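Local coordinates for putative peptide ABC-transport system periplasmic peptide-binding protein (Campylobacter jejuni, PDB 4OEV) that binds nickel(II) outside the cytoplasm, here together with an oxalate ion, and probably delivers it to an ABC-type importer, at residues A[18-23]-A[28-33]; A[72-77]-A[162-167]; A[89-92]-A[97-100]. All blocks are in the same frame, centred on the assembly; numbering follows the deposited sequence.

Overall arrangement
Contacts 1 and 3 are buried, while contact 2 lies nearer the surface, its centre about 26 Å from that of the chain against 14 and 18 Å for the other two. Contact 1 is aliphatic packing of the loop 18-23 on the short helix 30-33. It touches both others: Ser98 and Ser99 of contact 3 bind carbonyls of 18-23 through their hydroxyls, and Leu32 is hydrogen-bonded through its backbone to Tyr163 of contact 2. Contacts 2 and 3 do not meet. Contact 3 joins the late part of helix 81-92 to the following loop with a methyl-on-ring contact and a water, whereas contact 2 sets a lysine methylene over a histidine ring.

Contact 1: residues A[18-23]-A[28-33]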
# COMPACT_ATOMS: atom_id res chain seq x y z
N ILE A 18 14.20 -4.23 -8.10
CA ILE A 18 13.33 -5.38 -7.95
C ILE A 18 13.96 -6.29 -6.92
O ILE A 18 14.55 -7.32 -7.23
CB ILE A 18 13.07 -6.12 -9.29
CG1 ILE A 18 12.44 -5.15 -10.32
CG2 ILE A 18 12.10 -7.28 -9.07
CD1 ILE A 18 12.34 -5.72 -11.76
N ASN A 19 13.76 -5.90 -5.67
CA ASN A 19 14.44 -6.53 -4.54
C ASN A 19 13.51 -6.39 -3.35
O ASN A 19 13.14 -5.27 -2.99
CB ASN A 19 15.78 -5.83 -4.33
CG ASN A 19 16.54 -6.36 -3.15
OD1 ASN A 19 16.00 -6.95 -2.21
ND2 ASN A 19 17.83 -6.16 -3.19
N PRO A 20 13.09 -7.52 -2.78
CA PRO A 20 12.19 -7.53 -1.61
C PRO A 20 12.60 -6.54 -0.49
O PRO A 20 11.72 -5.98 0.15
CB PRO A 20 12.29 -8.98 -1.12
CG PRO A 20 12.66 -9.76 -2.34
CD PRO A 20 13.31 -8.87 -3.33
N ALA A 21 13.91 -6.30 -0.28
CA ALA A 21 14.34 -5.40 0.78
C ALA A 21 13.85 -3.95 0.58
O ALA A 21 13.83 -3.18 1.56
CB ALA A 21 15.84 -5.40 0.90
N TYR A 22 13.48 -3.60 -0.66
CA TYR A 22 13.02 -2.23 -0.99
C TYR A 22 11.57 -2.21 -1.48
O TYR A 22 11.09 -1.22 -2.08
CB TYR A 22 14.00 -1.61 -2.05
CG TYR A 22 15.41 -1.70 -1.52
CD1 TYR A 22 15.80 -0.90 -0.44
CD2 TYR A 22 16.32 -2.60 -2.04
CE1 TYR A 22 17.05 -0.97 0.10
CE2 TYR A 22 17.63 -2.70 -1.50
CZ TYR A 22 17.98 -1.88 -0.44
OH TYR A 22 19.21 -1.91 0.14
N SER A 23 10.82 -3.27 -1.11
CA SER A 23 9.38 -3.29 -1.37
C SER A 23 8.64 -2.13 -0.68
O SER A 23 8.74 -1.98 0.54
CB SER A 23 8.76 -4.55 -0.84
OG SER A 23 7.36 -4.50 -1.03
N ALA A 28 4.07 -4.80 -8.81
CA ALA A 28 3.57 -6.15 -9.07
C ALA A 28 4.68 -7.10 -9.50
O ALA A 28 4.38 -8.24 -9.91
CB ALA A 28 2.44 -6.14 -10.13
N VAL A 29 5.95 -6.67 -9.43
CA VAL A 29 7.03 -7.46 -10.02
C VAL A 29 7.89 -8.24 -9.00
O VAL A 29 8.37 -9.33 -9.33
CB VAL A 29 7.97 -6.59 -10.92
CG1 VAL A 29 7.24 -6.17 -12.17
CG2 VAL A 29 8.48 -5.35 -10.18
N ILE A 30 8.07 -7.71 -7.79
CA ILE A 30 8.84 -8.43 -6.78
C ILE A 30 8.13 -9.75 -6.48
O ILE A 30 8.78 -10.79 -6.35
CB ILE A 30 9.07 -7.61 -5.47
CG1 ILE A 30 9.91 -6.37 -5.81
CG2 ILE A 30 9.77 -8.52 -4.37
CD1 ILE A 30 10.22 -5.40 -4.64
N ASN A 31 6.80 -9.75 -6.41
CA ASN A 31 6.08 -11.01 -6.15
C ASN A 31 6.03 -11.99 -7.34
O ASN A 31 5.53 -13.10 -7.19
CB ASN A 31 4.65 -10.70 -5.69
CG ASN A 31 4.58 -10.28 -4.23
OD1 ASN A 31 4.60 -9.08 -3.92
ND2 ASN A 31 4.50 -11.26 -3.33
N LEU A 32 6.55 -11.59 -8.50
CA LEU A 32 6.68 -12.52 -9.64
C LEU A 32 8.01 -13.28 -9.53
O LEU A 32 8.08 -14.51 -9.71
CB LEU A 32 6.63 -11.77 -10.96
CG LEU A 32 5.37 -10.94 -11.16
CD1 LEU A 32 5.45 -10.14 -12.43
CD2 LEU A 32 4.16 -11.88 -11.21
N VAL A 33 9.07 -12.53 -9.25
CA VAL A 33 10.42 -13.09 -9.18
C VAL A 33 10.72 -13.78 -7.84
O VAL A 33 11.46 -14.78 -7.78
CB VAL A 33 11.44 -11.95 -9.45
CG1 VAL A 33 12.88 -12.42 -9.37
CG2 VAL A 33 11.15 -11.31 -10.81
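Ile30, the first residue of the short helix 30-33, drives its side chain into the bend of 18-23 and is the centre of the contact. Its CD1 reaches the backbone of the loop, 3.4 Å from Asn19 O, while its CG2 branch lies against the Pro20 ring, 3.7 Å from Pro20 CD. With CG1 anti to the carbonyl carbon (chi1 -64°) and the chain extended beyond it, Ile30 places its two branches on different parts of the bend. Ile18 runs past it in the opposite direction, Ile18 CG2 lying 4.0 Å from Ile30 CG1. The bend is a 3-10 turn at 20-21 opened by an Asx turn: Asn19 OD1 accepts from Ala21 N at 2.9 Å, with the donor 37° out of the amide's carbonyl plane, and Asn19 ND2 is bonded to Asn154. Packing thins toward the ends. Val29 crosses Ile18 at about a right angle, and Val33 CG2 only just meets Ile18 CG2 at 4.5 Å; behind them Val29 and Val33 rest on Phe176 of strand 173-178. On the solvent side of the helix Asn31, which binds magnesium in a crystal structure of this protein though none is bound to this chain here, is exposed and takes no part in the packing.

Contact 2: residues A[72-77]-A[162-167]; sequences LWHDGV and PYKFVK
The loop 72-77 folds into a type I beta turn from Trp73 to Gly76 and brings His74 up to the start of strand 163-169, with His74 CA 6.5 Å from Lys164 CA. This strand is an outermost member of a four-stranded mixed sheet, hydrogen-bonded to strand 173-178; the turn packs beside it, and no backbone hydrogen bond joins the two segments. Lys164 sets its CG methylene over one face of the His74 imidazole, toward the rim, in a CH-pi contact: Lys164 CG stands 3.8 Å from the ring centroid, 17° off the normal. The two side chains run past each other in opposite directions, and the lysine, extended beyond CG, continues past His74 CB and carries its amino group toward the turn. There NZ forms a salt bridge with Glu180; His74 O, at 3.6 Å from Lys164 NZ, is only a near neighbour. The imidazole is also held by a hydrogen bond from NE2 to Gly161 O, and Val33 of helix 30-33 touches it. Within the turn, Asp75 OD1 accepts from Val77 N, 3.3 Å away, closing an Asx turn, while Asp75 OD2 is bonded to His141. Between the imidazole nitrogens, His74 CE1 approaches the carbonyl of the first strand residue obliquely, 3.1 Å from Tyr163 O.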
# COMPACT_ATOMS: atom_id res chain seq x y z
N LEU A 72 14.48 -24.53 -5.79
CA LEU A 72 15.61 -23.93 -6.48
C LEU A 72 15.39 -22.42 -6.70
O LEU A 72 14.28 -21.99 -6.98
CB LEU A 72 15.83 -24.57 -7.84
CG LEU A 72 16.66 -25.86 -7.97
CD1 LEU A 72 16.92 -26.50 -6.59
CD2 LEU A 72 15.97 -26.77 -8.95
N TRP A 73 16.48 -21.64 -6.56
CA TRP A 73 16.60 -20.29 -7.09
C TRP A 73 16.60 -20.38 -8.62
O TRP A 73 16.86 -21.42 -9.17
CB TRP A 73 17.90 -19.62 -6.63
CG TRP A 73 18.00 -19.36 -5.16
CD1 TRP A 73 18.73 -20.07 -4.24
CD2 TRP A 73 17.36 -18.31 -4.45
NE1 TRP A 73 18.57 -19.52 -2.99
CE2 TRP A 73 17.73 -18.43 -3.09
CE3 TRP A 73 16.48 -17.28 -4.83
CZ2 TRP A 73 17.28 -17.55 -2.11
CZ3 TRP A 73 16.03 -16.39 -3.85
CH2 TRP A 73 16.40 -16.54 -2.51
N HIS A 74 16.35 -19.27 -9.30
CA HIS A 74 16.29 -19.25 -10.75
C HIS A 74 17.61 -19.61 -11.44
O HIS A 74 17.61 -19.89 -12.64
CB HIS A 74 15.79 -17.88 -11.23
CG HIS A 74 14.39 -17.59 -10.79
ND1 HIS A 74 13.87 -16.31 -10.72
CD2 HIS A 74 13.40 -18.42 -10.39
CE1 HIS A 74 12.63 -16.37 -10.29
NE2 HIS A 74 12.31 -17.64 -10.08
N ASP A 75 18.71 -19.63 -10.69
CA ASP A 75 20.01 -19.95 -11.29
C ASP A 75 20.48 -21.38 -10.99
O ASP A 75 21.63 -21.71 -11.24
CB ASP A 75 21.10 -18.94 -10.87
CG ASP A 75 21.38 -18.95 -9.38
OD1 ASP A 75 20.69 -19.67 -8.62
OD2 ASP A 75 22.25 -18.14 -8.96
N GLY A 76 19.60 -22.19 -10.41
CA GLY A 76 19.89 -23.60 -10.21
C GLY A 76 20.32 -23.93 -8.80
O GLY A 76 20.18 -25.08 -8.37
N VAL A 77 20.78 -22.92 -8.05
CA VAL A 77 21.28 -23.17 -6.70
C VAL A 77 20.11 -23.50 -5.78
O VAL A 77 19.02 -22.95 -5.94
CB VAL A 77 22.07 -21.94 -6.20
CG1 VAL A 77 22.52 -22.11 -4.78
CG2 VAL A 77 23.22 -21.62 -7.15
N PRO A 162 7.50 -17.53 -9.28
CA PRO A 162 6.96 -18.22 -10.48
C PRO A 162 7.53 -17.73 -11.82
O PRO A 162 7.40 -18.40 -12.86
CB PRO A 162 5.46 -17.94 -10.43
CG PRO A 162 5.34 -16.58 -9.60
CD PRO A 162 6.44 -16.80 -8.54
N TYR A 163 8.17 -16.58 -11.79
CA TYR A 163 8.61 -15.96 -13.03
C TYR A 163 10.07 -15.53 -12.99
O TYR A 163 10.52 -14.86 -12.04
CB TYR A 163 7.71 -14.76 -13.35
CG TYR A 163 6.45 -15.19 -14.06
CD1 TYR A 163 6.49 -15.51 -15.41
CD2 TYR A 163 5.22 -15.29 -13.40
CE1 TYR A 163 5.37 -15.93 -16.09
CE2 TYR A 163 4.07 -15.72 -14.09
CZ TYR A 163 4.16 -16.03 -15.43
OH TYR A 163 3.08 -16.48 -16.20
N LYS A 164 10.79 -15.84 -14.05
CA LYS A 164 12.21 -15.51 -14.17
C LYS A 164 12.31 -14.19 -14.90
O LYS A 164 11.54 -13.95 -15.84
CB LYS A 164 12.99 -16.63 -14.92
CG LYS A 164 13.11 -17.96 -14.20
CD LYS A 164 13.93 -18.99 -15.04
CE LYS A 164 14.32 -20.22 -14.22
NZ LYS A 164 15.23 -21.19 -14.94
N PHE A 165 13.21 -13.32 -14.43
CA PHE A 165 13.45 -12.01 -15.06
C PHE A 165 14.11 -12.19 -16.43
O PHE A 165 15.09 -12.92 -16.55
CB PHE A 165 14.32 -11.11 -14.15
CG PHE A 165 14.76 -9.82 -14.80
CD1 PHE A 165 13.94 -8.70 -14.76
CD2 PHE A 165 15.98 -9.73 -15.45
CE1 PHE A 165 14.34 -7.52 -15.36
CE2 PHE A 165 16.39 -8.55 -16.05
CZ PHE A 165 15.57 -7.45 -16.02
N VAL A 166 13.57 -11.53 -17.46
CA VAL A 166 14.16 -11.55 -18.80
C VAL A 166 14.82 -10.24 -19.22
O VAL A 166 16.00 -10.21 -19.53
CB VAL A 166 13.12 -11.89 -19.88
CG1 VAL A 166 13.79 -11.87 -21.23
CG2 VAL A 166 12.51 -13.25 -19.62
N LYS A 167 14.06 -9.16 -19.30
CA LYS A 167 14.66 -7.87 -19.61
C LYS A 167 13.77 -6.73 -19.15
O LYS A 167 12.62 -6.94 -18.76
CB LYS A 167 14.95 -7.74 -21.09
CG LYS A 167 13.74 -7.58 -21.99
CD LYS A 167 14.22 -7.17 -23.38
CE LYS A 167 13.08 -7.10 -24.38
NZ LYS A 167 13.50 -6.62 -25.73

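Contact 3: residues A[89-92]-A[97-100]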
# COMPACT_ATOMS: atom_id res chain seq x y z
N GLU A 89 18.38 -11.02 8.33
CA GLU A 89 19.43 -10.14 8.81
C GLU A 89 19.63 -8.94 7.89
O GLU A 89 19.92 -7.81 8.36
CB GLU A 89 20.71 -10.94 8.99
CG GLU A 89 20.58 -11.82 10.18
CD GLU A 89 21.82 -12.68 10.45
OE1 GLU A 89 22.78 -12.70 9.65
OE2 GLU A 89 21.80 -13.31 11.51
N ALA A 90 19.41 -9.17 6.60
CA ALA A 90 19.58 -8.14 5.60
C ALA A 90 18.56 -7.01 5.78
O ALA A 90 18.95 -5.86 5.70
CB ALA A 90 19.47 -8.72 4.19
N PHE A 91 17.30 -7.35 6.06
CA PHE A 91 16.20 -6.40 6.25
C PHE A 91 16.40 -5.57 7.53
O PHE A 91 15.97 -4.43 7.60
CB PHE A 91 14.86 -7.12 6.34
CG PHE A 91 14.55 -7.99 5.11
CD1 PHE A 91 15.05 -7.68 3.84
CD2 PHE A 91 13.77 -9.12 5.26
CE1 PHE A 91 14.73 -8.46 2.72
CE2 PHE A 91 13.46 -9.94 4.14
CZ PHE A 91 13.96 -9.61 2.88
N LYS A 92 17.05 -6.14 8.54
CA LYS A 92 17.16 -5.39 9.79
C LYS A 92 18.52 -4.75 9.95
O LYS A 92 18.75 -4.09 10.95
CB LYS A 92 16.86 -6.27 11.00
CG LYS A 92 17.90 -7.39 11.24
CD LYS A 92 17.63 -8.08 12.57
CE LYS A 92 18.79 -9.03 12.97
NZ LYS A 92 19.35 -8.68 14.32
N ASN A 97 19.26 0.16 4.68
CA ASN A 97 18.18 1.15 4.49
C ASN A 97 16.89 0.55 3.94
O ASN A 97 16.22 1.14 3.09
CB ASN A 97 18.65 2.30 3.59
CG ASN A 97 19.95 2.91 4.10
OD1 ASN A 97 19.98 3.48 5.17
ND2 ASN A 97 21.04 2.72 3.35
N SER A 98 16.50 -0.60 4.48
CA SER A 98 15.39 -1.39 3.95
C SER A 98 14.06 -0.70 4.15
O SER A 98 13.83 -0.10 5.20
CB SER A 98 15.36 -2.76 4.61
OG SER A 98 14.22 -3.47 4.15
N SER A 99 13.17 -0.78 3.15
CA SER A 99 11.85 -0.16 3.23
C SER A 99 10.98 -0.91 4.28
O SER A 99 9.99 -0.39 4.79
CB SER A 99 11.17 -0.23 1.85
OG SER A 99 11.07 -1.62 1.52
N ILE A 100 11.40 -2.13 4.61
CA ILE A 100 10.64 -2.97 5.53
C ILE A 100 11.44 -3.19 6.82
O ILE A 100 11.12 -4.06 7.62
CB ILE A 100 10.26 -4.34 4.88
CG1 ILE A 100 11.50 -5.07 4.41
CG2 ILE A 100 9.32 -4.12 3.70
CD1 ILE A 100 11.21 -6.31 3.58
O HOH W 1 17.63 -2.20 6.74
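Ile100 sets its CD1 methyl squarely over the Phe91 ring, 4.0 Å from the centroid and only 7° off the normal, a CH-pi contact centred on the face. The methyl gets there because Ile100 CG1 lies between the backbone N and the carbonyl carbon (chi1 57°), with CD1 extended beyond it; the two side chains meet at a slant. Beside this apolar contact, Ser98 comes up to the backbone of the helix, its CB 3.5 Å from Phe91 O. The same carbonyl takes a hydrogen bond from a water, 2.9 Å from Phe91 O, and that water accepts in turn from Ser98 N at 3.0 Å, so it bridges the late helix to the returning loop. In the next shell, Ser98 OG accepts from Ile100 N at 3.2 Å with an N-H...O angle of 158°, which ties the loop into an ST turn that takes in the isoleucine's own backbone N and helps to fix where its side chain starts. That hydroxyl is also hydrogen-bonded to Ala21 O, and Ser99 OG to Ser23 O, so the neighbouring 18-23 loop holds the turn from outside. Further out, Phe104 meets the Phe91 ring with the planes at about 55°, and Ile135 touches both Phe91 and Ile100. The whole belongs to the loop joining helix 81-92 to helix 101-104 in this family 5 solute-binding protein: after the late part of helix 81-92 the chain turns back, and the ST turn at Ser98 leads directly into helix 101-104.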